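Long-range contacts in AlyQ (Persicobacter sp. CCB-QB2, PDB 5XNR), which probably cleaves alginate by beta-elimination in its lyase domain, to which a CBM32 carbohydrate-binding module is joined: residues 163-168 against 180-185; 192-197 against 211-216; 358-363 against 380-385. All coordinates share one frame; numbering follows the deposited sequence.

The three contacts lie in the alginate lyase domain and join its two antiparallel sheets face to face. They follow in series along the chain. Contacts 1 and 2 have centres about 6 Å apart, contacts 2 and 3 about 5 Å, contacts 1 and 3 about 11 Å. In one sheet strand 211-217 lies between 161-164 and 360-362; in the other, strand 192-197 lies between 183-185 and 379-392. Contact 2 is therefore the middle of a row, bonded through backbone to both neighbours: Y182 O to R195 N on one flank, V211 O to T362 N on the other. Together they make one continuous strip of the beta-sandwich core.

Contact 1: residues 163-168 against 180-185; sequences ITYPDG and NEYWFV
The Asx turn at N180 meets the side chain of Y165 where the chain enters edge strand 183-185. With CG in the cramped site between backbone N and carbonyl carbon (chi1 66°), the N180 amide reaches both ways. Its OD1 accepts the backbone N of Y182, in the carbonyl plane, and that of W183 from above this plane, while ND2 donates to Y165 OH at 3.0 Å. A leucine here would probably leave Y165 OH without this donor and free the turn to shift, the Y182 and W183 N-H groups having lost the side-chain acceptor. The contact closes one margin of the jelly-roll beta-sandwich: I163 lies near the end of strand 161-164 in one sheet, W183 begins an edge strand of the other. I163 CD1 sits over the five-membered ring of W183 in a CH-pi contact, 3.7 Å from its centroid. P166 CD covers one face of the Y182 ring, 3.6 Å from the centroid, E181 CG the opposite face. Y165 CD1 packs on Y182 CB at 3.5 Å, the ring planes inclined by 37°. D167 OD1 is hydrogen-bonded to S169 OG, leaving OD2 at the Y182 ring edge; Y182 OH bonds to N202.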
loop_
_atom_site.group_PDB
_atom_site.type_symbol
_atom_site.label_atom_id
_atom_site.label_comp_id
_atom_site.label_asym_id
_atom_site.label_seq_id
_atom_site.Cartn_x
_atom_site.Cartn_y
_atom_site.Cartn_z
ATOM N N ILE A 163 0.548 -19.957 -12.366
ATOM C CA ILE A 163 -0.513 -19.487 -11.493
ATOM C C ILE A 163 -1.666 -20.503 -11.463
ATOM O O ILE A 163 -1.938 -21.224 -12.448
ATOM C CB ILE A 163 -1.000 -18.101 -11.937
ATOM C CG1 ILE A 163 -1.702 -17.374 -10.795
ATOM C CG2 ILE A 163 -1.888 -18.178 -13.177
ATOM C CD1 ILE A 163 -1.764 -15.872 -10.990
ATOM N N THR A 164 -2.311 -20.557 -10.292
ATOM C CA THR A 164 -3.543 -21.275 -10.096
ATOM C C THR A 164 -4.616 -20.265 -9.689
ATOM O O THR A 164 -4.429 -19.484 -8.779
ATOM C CB THR A 164 -3.387 -22.403 -9.067
ATOM O OG1 THR A 164 -2.427 -23.347 -9.547
ATOM C CG2 THR A 164 -4.682 -23.142 -8.811
ATOM N N TYR A 165 -5.738 -20.289 -10.388
ATOM C CA TYR A 165 -6.765 -19.290 -10.206
ATOM C C TYR A 165 -7.854 -19.890 -9.307
ATOM O O TYR A 165 -7.909 -21.097 -9.124
ATOM C CB TYR A 165 -7.327 -18.838 -11.567
ATOM C CG TYR A 165 -6.406 -18.027 -12.449
ATOM C CD1 TYR A 165 -6.044 -16.730 -12.104
ATOM C CD2 TYR A 165 -5.892 -18.550 -13.629
ATOM C CE1 TYR A 165 -5.193 -15.975 -12.899
ATOM C CE2 TYR A 165 -5.056 -17.804 -14.451
ATOM C CZ TYR A 165 -4.687 -16.519 -14.073
ATOM O OH TYR A 165 -3.856 -15.774 -14.860
ATOM N N PRO A 166 -8.744 -19.044 -8.787
ATOM C CA PRO A 166 -9.912 -19.436 -8.005
ATOM C C PRO A 166 -10.961 -20.265 -8.751
ATOM O O PRO A 166 -11.742 -20.930 -8.106
ATOM C CB PRO A 166 -10.560 -18.104 -7.621
ATOM C CG PRO A 166 -9.377 -17.176 -7.495
ATOM C CD PRO A 166 -8.556 -17.585 -8.699
ATOM N N ASP A 167 -10.991 -20.169 -10.074
ATOM C CA ASP A 167 -11.917 -20.908 -10.922
ATOM C C ASP A 167 -11.361 -22.315 -11.207
ATOM O O ASP A 167 -11.973 -23.087 -11.938
ATOM C CB ASP A 167 -12.229 -20.124 -12.205
ATOM C CG ASP A 167 -11.119 -20.100 -13.255
ATOM O OD1 ASP A 167 -10.085 -20.797 -13.065
ATOM O OD2 ASP A 167 -11.310 -19.396 -14.279
ATOM N N GLY A 168 -10.220 -22.662 -10.622
ATOM C CA GLY A 168 -9.691 -24.013 -10.729
ATOM C C GLY A 168 -8.734 -24.168 -11.894
ATOM O O GLY A 168 -8.039 -25.175 -11.952
ATOM N N ASN A 180 -6.318 -9.910 -15.545
ATOM C CA ASN A 180 -7.649 -10.533 -15.365
ATOM C C ASN A 180 -8.198 -10.203 -13.956
ATOM O O ASN A 180 -7.563 -9.476 -13.166
ATOM C CB ASN A 180 -7.598 -12.025 -15.737
ATOM C CG ASN A 180 -6.738 -12.873 -14.824
ATOM O OD1 ASN A 180 -7.019 -12.988 -13.637
ATOM N ND2 ASN A 180 -5.717 -13.505 -15.379
ATOM N N GLU A 181 -9.382 -10.727 -13.626
ATOM C CA GLU A 181 -10.080 -10.337 -12.387
ATOM C C GLU A 181 -9.409 -10.975 -11.168
ATOM O O GLU A 181 -9.703 -10.590 -10.068
ATOM C CB GLU A 181 -11.548 -10.772 -12.394
ATOM C CG GLU A 181 -11.724 -12.286 -12.259
ATOM C CD GLU A 181 -13.151 -12.814 -12.228
ATOM O OE1 GLU A 181 -13.926 -12.301 -11.399
ATOM O OE2 GLU A 181 -13.464 -13.781 -13.010
ATOM N N TYR A 182 -8.559 -11.962 -11.380
ATOM C CA TYR A 182 -7.865 -12.671 -10.300
ATOM C C TYR A 182 -6.402 -12.195 -10.156
ATOM O O TYR A 182 -5.830 -12.261 -9.056
ATOM C CB TYR A 182 -7.913 -14.174 -10.574
ATOM C CG TYR A 182 -9.290 -14.778 -10.712
ATOM C CD1 TYR A 182 -10.264 -14.560 -9.755
ATOM C CD2 TYR A 182 -9.596 -15.628 -11.758
ATOM C CE1 TYR A 182 -11.522 -15.127 -9.854
ATOM C CE2 TYR A 182 -10.847 -16.222 -11.871
ATOM C CZ TYR A 182 -11.816 -15.973 -10.910
ATOM O OH TYR A 182 -13.054 -16.546 -10.999
ATOM N N TRP A 183 -5.797 -11.714 -11.245
ATOM C CA TRP A 183 -4.373 -11.343 -11.300
ATOM C C TRP A 183 -4.218 -10.121 -12.207
ATOM O O TRP A 183 -4.308 -10.275 -13.434
ATOM C CB TRP A 183 -3.566 -12.517 -11.861
ATOM C CG TRP A 183 -2.073 -12.397 -11.791
ATOM C CD1 TRP A 183 -1.316 -11.985 -10.729
ATOM C CD2 TRP A 183 -1.143 -12.812 -12.800
ATOM N NE1 TRP A 183 0.017 -12.092 -11.020
ATOM C CE2 TRP A 183 0.153 -12.601 -12.283
ATOM C CE3 TRP A 183 -1.277 -13.333 -14.092
ATOM C CZ2 TRP A 183 1.302 -12.875 -13.024
ATOM C CZ3 TRP A 183 -0.139 -13.598 -14.828
ATOM C CH2 TRP A 183 1.132 -13.386 -14.290
ATOM N N PHE A 184 -3.977 -8.949 -11.624
ATOM C CA PHE A 184 -3.878 -7.724 -12.397
ATOM C C PHE A 184 -2.944 -6.725 -11.729
ATOM O O PHE A 184 -2.679 -6.811 -10.562
ATOM C CB PHE A 184 -5.253 -7.066 -12.538
ATOM C CG PHE A 184 -5.993 -6.889 -11.239
ATOM C CD1 PHE A 184 -6.693 -7.943 -10.679
ATOM C CD2 PHE A 184 -5.964 -5.678 -10.568
ATOM C CE1 PHE A 184 -7.384 -7.789 -9.486
ATOM C CE2 PHE A 184 -6.654 -5.516 -9.371
ATOM C CZ PHE A 184 -7.368 -6.574 -8.834
ATOM N N VAL A 185 -2.522 -5.740 -12.506
ATOM C CA VAL A 185 -1.655 -4.662 -12.031
ATOM C C VAL A 185 -2.499 -3.618 -11.289
ATOM O O VAL A 185 -3.561 -3.222 -11.750
ATOM C CB VAL A 185 -0.863 -4.035 -13.196
ATOM C CG1 VAL A 185 -0.048 -2.831 -12.739
ATOM C CG2 VAL A 185 0.035 -5.058 -13.888
#

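Contact 2: residues 192-197 against 211-216; sequences MVFRAP and VRSELR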
loop_
_atom_site.group_PDB
_atom_site.type_symbol
_atom_site.label_atom_id
_atom_site.label_comp_id
_atom_site.label_asym_id
_atom_site.label_seq_id
_atom_site.Cartn_x
_atom_site.Cartn_y
_atom_site.Cartn_z
ATOM N N MET A 192 1.443 -6.412 -8.419
ATOM C CA MET A 192 0.453 -7.353 -8.967
ATOM C C MET A 192 -0.491 -7.751 -7.839
ATOM O O MET A 192 -0.080 -7.835 -6.674
ATOM C CB MET A 192 1.063 -8.619 -9.573
ATOM C CG MET A 192 2.454 -8.956 -9.081
ATOM S SD MET A 192 3.074 -10.527 -9.748
ATOM C CE MET A 192 4.362 -10.804 -8.534
ATOM N N VAL A 193 -1.751 -7.961 -8.216
ATOM C CA VAL A 193 -2.800 -8.168 -7.257
ATOM C C VAL A 193 -3.370 -9.564 -7.487
ATOM O O VAL A 193 -3.787 -9.894 -8.578
ATOM C CB VAL A 193 -3.901 -7.108 -7.391
ATOM C CG1 VAL A 193 -4.895 -7.216 -6.264
ATOM C CG2 VAL A 193 -3.331 -5.707 -7.467
ATOM N N PHE A 194 -3.365 -10.348 -6.426
ATOM C CA PHE A 194 -3.944 -11.635 -6.410
ATOM C C PHE A 194 -5.265 -11.575 -5.628
ATOM O O PHE A 194 -5.254 -11.530 -4.397
ATOM C CB PHE A 194 -2.963 -12.600 -5.744
ATOM C CG PHE A 194 -1.629 -12.760 -6.424
ATOM C CD1 PHE A 194 -0.581 -11.906 -6.139
ATOM C CD2 PHE A 194 -1.409 -13.793 -7.319
ATOM C CE1 PHE A 194 0.662 -12.082 -6.733
ATOM C CE2 PHE A 194 -0.170 -13.966 -7.920
ATOM C CZ PHE A 194 0.868 -13.111 -7.623
ATOM N N ARG A 195 -6.389 -11.611 -6.352
ATOM C CA ARG A 195 -7.726 -11.496 -5.787
ATOM C C ARG A 195 -8.457 -12.846 -5.851
ATOM O O ARG A 195 -8.614 -13.427 -6.917
ATOM C CB ARG A 195 -8.568 -10.469 -6.554
ATOM C CG ARG A 195 -9.990 -10.375 -6.013
ATOM C CD ARG A 195 -10.797 -9.126 -6.315
ATOM N NE ARG A 195 -10.183 -7.877 -5.894
ATOM C CZ ARG A 195 -10.754 -6.694 -6.074
ATOM N NH1 ARG A 195 -12.053 -6.614 -6.307
ATOM N NH2 ARG A 195 -10.024 -5.600 -6.041
ATOM N N ALA A 196 -8.966 -13.282 -4.710
ATOM C CA ALA A 196 -9.622 -14.578 -4.553
ATOM C C ALA A 196 -11.023 -14.356 -3.969
ATOM O O ALA A 196 -11.189 -14.388 -2.755
ATOM C CB ALA A 196 -8.789 -15.478 -3.658
ATOM N N PRO A 197 -12.027 -14.134 -4.832
ATOM C CA PRO A 197 -13.380 -13.969 -4.338
ATOM C C PRO A 197 -13.987 -15.325 -3.964
ATOM O O PRO A 197 -13.550 -16.386 -4.428
ATOM C CB PRO A 197 -14.160 -13.317 -5.482
ATOM C CG PRO A 197 -13.470 -13.823 -6.726
ATOM C CD PRO A 197 -12.073 -14.239 -6.294
ATOM N N VAL A 211 -9.624 -21.348 -1.707
ATOM C CA VAL A 211 -9.645 -20.638 -2.955
ATOM C C VAL A 211 -8.308 -19.916 -3.094
ATOM O O VAL A 211 -7.951 -19.169 -2.182
ATOM C CB VAL A 211 -10.834 -19.653 -2.968
ATOM C CG1 VAL A 211 -10.974 -18.928 -4.289
ATOM C CG2 VAL A 211 -12.149 -20.334 -2.633
ATOM N N ARG A 212 -7.592 -20.108 -4.208
ATOM C CA ARG A 212 -6.306 -19.437 -4.367
ATOM C C ARG A 212 -6.233 -18.640 -5.673
ATOM O O ARG A 212 -6.715 -19.046 -6.700
ATOM C CB ARG A 212 -5.158 -20.448 -4.300
ATOM C CG ARG A 212 -5.025 -21.376 -5.499
ATOM C CD ARG A 212 -5.057 -22.852 -5.105
ATOM N NE ARG A 212 -3.973 -23.277 -4.228
ATOM C CZ ARG A 212 -4.052 -24.264 -3.330
ATOM N NH1 ARG A 212 -5.059 -25.119 -3.355
ATOM N NH2 ARG A 212 -3.141 -24.365 -2.382
ATOM N N SER A 213 -5.578 -17.499 -5.594
ATOM C CA SER A 213 -4.909 -16.951 -6.749
ATOM C C SER A 213 -3.418 -16.810 -6.422
ATOM O O SER A 213 -3.038 -15.863 -5.765
ATOM C CB SER A 213 -5.515 -15.643 -7.162
ATOM O OG SER A 213 -4.857 -15.139 -8.316
ATOM N N GLU A 214 -2.577 -17.750 -6.852
ATOM C CA GLU A 214 -1.191 -17.790 -6.320
ATOM C C GLU A 214 -0.216 -18.510 -7.264
ATOM O O GLU A 214 -0.606 -19.397 -8.026
ATOM C CB GLU A 214 -1.228 -18.428 -4.922
ATOM C CG GLU A 214 -1.209 -19.940 -4.890
ATOM C CD GLU A 214 -1.097 -20.555 -3.496
ATOM O OE1 GLU A 214 -0.454 -19.945 -2.584
ATOM O OE2 GLU A 214 -1.642 -21.654 -3.326
ATOM N N LEU A 215 1.059 -18.146 -7.154
ATOM C CA LEU A 215 2.155 -18.683 -8.009
ATOM C C LEU A 215 2.776 -19.938 -7.387
ATOM O O LEU A 215 2.978 -19.976 -6.203
ATOM C CB LEU A 215 3.246 -17.624 -8.171
ATOM C CG LEU A 215 2.802 -16.309 -8.811
ATOM C CD1 LEU A 215 3.930 -15.276 -8.778
ATOM C CD2 LEU A 215 2.319 -16.541 -10.241
ATOM N N ARG A 216 3.072 -20.953 -8.200
ATOM C CA ARG A 216 3.850 -22.094 -7.748
ATOM C C ARG A 216 5.215 -22.065 -8.468
ATOM O O ARG A 216 5.319 -21.909 -9.690
ATOM C CB ARG A 216 3.054 -23.380 -7.993
ATOM C CG ARG A 216 3.669 -24.646 -7.402
ATOM C CD ARG A 216 4.180 -25.648 -8.430
ATOM N NE ARG A 216 4.434 -27.006 -7.928
ATOM C CZ ARG A 216 5.640 -27.528 -7.695
ATOM N NH1 ARG A 216 6.756 -26.813 -7.795
ATOM N NH2 ARG A 216 5.718 -28.796 -7.365
#
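F194 and S213 carry the centre of this contact, their CA atoms 5.4 Å apart. The F194 ring lies obliquely against the S213 carbonyl, CD2 coming within 3.1 Å of S213 O. CG of F194 lies anti to the carbonyl carbon (chi1 -61°), which sends the ring along the partner strand to L215. There the CE2-CZ side of the ring rests against L215 CG, CE2 to L215 CG measuring 3.9 Å, and the two side chains cross at about a right angle. I163 and W183 also border the phenylalanine.

S213 CB lies 3.8 Å from R195 O. The serine hydroxyl stands anti to the backbone N and is hydrogen-bonded to Y182 O, so this polar atom is satisfied within the buried interface. V211 continues the packing: its CG1 touches A196 CB at 4.1 Å and P197 O at 3.6 Å.

R195 and R212 start away from the partner strand, and the end of E214 also leads away. R212 grips E214 side-on, NE and NH2 both reaching OE2 in the guanidinium plane; NE to OE2 is 3.0 Å. The guanidinium also makes a cation-pi contact with Y361, while R195 forms a salt bridge with E381.

The two strand segments run nearly antiparallel in direction, 164° apart, yet belong to different sheets. Such face-to-face packing is the core of the jelly-roll beta-sandwich, and the RSELR sequence of 212-216 matches a signature of family 7 alginate lyases, whose arginines and glutamate probably face the substrate groove.

Contact 3: residues 358-363 against 380-385; sequences IGNYTQ and GEVVVY
N360 and V382 face each other across the core of the jelly-roll beta-sandwich, strand 360-362 belonging to one sheet and strand 379-392 to the other. The sequence from 355 to 363 fits the YFKxGxYxQ signature of family 7 alginate lyases, in which the chain turns a corner at G359; its phi of 131° and psi of -133° would push a side chain against the preceding carbonyl O.

Van der Waals contacts link the two segments around V382. Both of its methyls lie against G359 O, CG1 at 3.8 Å, and CG2 also reaches N360 CB at 3.9 Å. Further along, I358 CG2 approaches V384 CG2 more loosely, at 4.4 Å.

Polar contacts gather around the buried N360 amide. CG stands anti to the backbone N (chi1 170°), extending the amide toward the opposite sheet, where ND2 gives a weak, bent hydrogen bond of 2.8 Å to G380 O. The same nitrogen is hydrogen-bonded to F194 O, so two backbone carbonyls of the facing sheet accept from it, one weakly. On the other side of the amide, OD1 accepts T362 OG1 in the carbonyl plane, on a lone pair, at 2.6 Å. Both ends are thus engaged, which probably fixes which end is O and which is N.

Close packing marks the strand end. T362 OG1 lies 3.5 Å from G380 CA, and a CB on that glycine would come within 2.1 Å of the same oxygen.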
loop_
_atom_site.group_PDB
_atom_site.type_symbol
_atom_site.label_atom_id
_atom_site.label_comp_id
_atom_site.label_asym_id
_atom_site.label_seq_id
_atom_site.Cartn_x
_atom_site.Cartn_y
_atom_site.Cartn_z
ATOM N N ILE A 358 4.007 -18.028 -3.931
ATOM C CA ILE A 358 3.827 -16.609 -3.620
ATOM C C ILE A 358 2.438 -16.185 -4.089
ATOM O O ILE A 358 2.025 -16.581 -5.143
ATOM C CB ILE A 358 4.911 -15.761 -4.303
ATOM C CG1 ILE A 358 6.309 -16.072 -3.772
ATOM C CG2 ILE A 358 4.583 -14.282 -4.210
ATOM C CD1 ILE A 358 7.398 -15.693 -4.761
ATOM N N GLY A 359 1.758 -15.357 -3.309
ATOM C CA GLY A 359 0.477 -14.831 -3.711
ATOM C C GLY A 359 -0.554 -14.986 -2.610
ATOM O O GLY A 359 -0.262 -14.727 -1.433
ATOM N N ASN A 360 -1.728 -15.481 -2.993
ATOM C CA ASN A 360 -2.949 -15.429 -2.165
ATOM C C ASN A 360 -3.644 -16.797 -2.151
ATOM O O ASN A 360 -4.218 -17.219 -3.163
ATOM C CB ASN A 360 -3.886 -14.337 -2.685
ATOM C CG ASN A 360 -5.275 -14.350 -2.078
ATOM O OD1 ASN A 360 -5.628 -15.262 -1.313
ATOM N ND2 ASN A 360 -6.067 -13.333 -2.427
ATOM N N TYR A 361 -3.614 -17.463 -0.998
ATOM C CA TYR A 361 -4.435 -18.676 -0.770
ATOM C C TYR A 361 -5.468 -18.390 0.327
ATOM O O TYR A 361 -5.135 -18.465 1.501
ATOM C CB TYR A 361 -3.531 -19.849 -0.383
ATOM C CG TYR A 361 -4.187 -21.199 -0.190
ATOM C CD1 TYR A 361 -5.382 -21.547 -0.802
ATOM C CD2 TYR A 361 -3.541 -22.183 0.549
ATOM C CE1 TYR A 361 -5.934 -22.814 -0.643
ATOM C CE2 TYR A 361 -4.073 -23.455 0.705
ATOM C CZ TYR A 361 -5.279 -23.778 0.113
ATOM O OH TYR A 361 -5.803 -25.026 0.306
ATOM N N THR A 362 -6.702 -18.060 -0.045
ATOM C CA THR A 362 -7.684 -17.588 0.929
ATOM C C THR A 362 -8.297 -18.810 1.615
ATOM O O THR A 362 -8.819 -19.717 0.933
ATOM C CB THR A 362 -8.721 -16.679 0.265
ATOM O OG1 THR A 362 -8.016 -15.541 -0.228
ATOM C CG2 THR A 362 -9.830 -16.234 1.196
ATOM N N GLN A 363 -8.251 -18.847 2.947
ATOM C CA GLN A 363 -8.769 -20.008 3.656
ATOM C C GLN A 363 -10.277 -19.840 3.929
ATOM O O GLN A 363 -10.710 -19.947 5.075
ATOM C CB GLN A 363 -7.993 -20.214 4.957
ATOM C CG GLN A 363 -6.484 -20.312 4.770
ATOM C CD GLN A 363 -6.081 -21.496 3.931
ATOM O OE1 GLN A 363 -6.065 -22.639 4.397
ATOM N NE2 GLN A 363 -5.733 -21.216 2.683
ATOM N N GLY A 380 -10.448 -12.526 -0.562
ATOM C CA GLY A 380 -9.118 -12.278 -0.013
ATOM C C GLY A 380 -8.251 -11.594 -1.048
ATOM O O GLY A 380 -8.432 -11.816 -2.233
ATOM N N GLU A 381 -7.323 -10.755 -0.621
ATOM C CA GLU A 381 -6.485 -10.069 -1.585
ATOM C C GLU A 381 -5.093 -9.763 -1.007
ATOM O O GLU A 381 -4.935 -9.390 0.146
ATOM C CB GLU A 381 -7.163 -8.770 -2.013
ATOM C CG GLU A 381 -6.393 -8.004 -3.077
ATOM C CD GLU A 381 -7.039 -6.691 -3.461
ATOM O OE1 GLU A 381 -7.885 -6.693 -4.387
ATOM O OE2 GLU A 381 -6.727 -5.686 -2.809
ATOM N N VAL A 382 -4.106 -9.870 -1.891
ATOM C CA VAL A 382 -2.678 -9.706 -1.598
ATOM C C VAL A 382 -2.061 -8.931 -2.762
ATOM O O VAL A 382 -2.242 -9.292 -3.922
ATOM C CB VAL A 382 -1.966 -11.062 -1.376
ATOM C CG1 VAL A 382 -0.458 -10.934 -1.238
ATOM C CG2 VAL A 382 -2.510 -11.773 -0.155
ATOM N N VAL A 383 -1.354 -7.871 -2.411
ATOM C CA VAL A 383 -0.710 -6.981 -3.355
ATOM C C VAL A 383 0.800 -7.168 -3.189
ATOM O O VAL A 383 1.320 -6.906 -2.099
ATOM C CB VAL A 383 -1.097 -5.501 -3.118
ATOM C CG1 VAL A 383 -0.583 -4.624 -4.241
ATOM C CG2 VAL A 383 -2.597 -5.282 -2.954
ATOM N N VAL A 384 1.473 -7.566 -4.270
ATOM C CA VAL A 384 2.907 -7.884 -4.244
ATOM C C VAL A 384 3.685 -6.841 -5.053
ATOM O O VAL A 384 3.534 -6.751 -6.262
ATOM C CB VAL A 384 3.187 -9.296 -4.788
ATOM C CG1 VAL A 384 4.672 -9.552 -4.854
ATOM C CG2 VAL A 384 2.507 -10.362 -3.960
ATOM N N TYR A 385 4.536 -6.082 -4.366
ATOM C CA TYR A 385 5.284 -5.025 -4.989
ATOM C C TYR A 385 6.567 -5.608 -5.592
ATOM O O TYR A 385 6.973 -5.195 -6.676
ATOM C CB TYR A 385 5.538 -3.908 -3.972
ATOM C CG TYR A 385 4.285 -3.211 -3.508
ATOM C CD1 TYR A 385 3.517 -3.715 -2.471
ATOM C CD2 TYR A 385 3.820 -2.069 -4.146
ATOM C CE1 TYR A 385 2.338 -3.097 -2.082
ATOM C CE2 TYR A 385 2.644 -1.439 -3.763
ATOM C CZ TYR A 385 1.909 -1.948 -2.716
ATOM O OH TYR A 385 0.751 -1.337 -2.330
#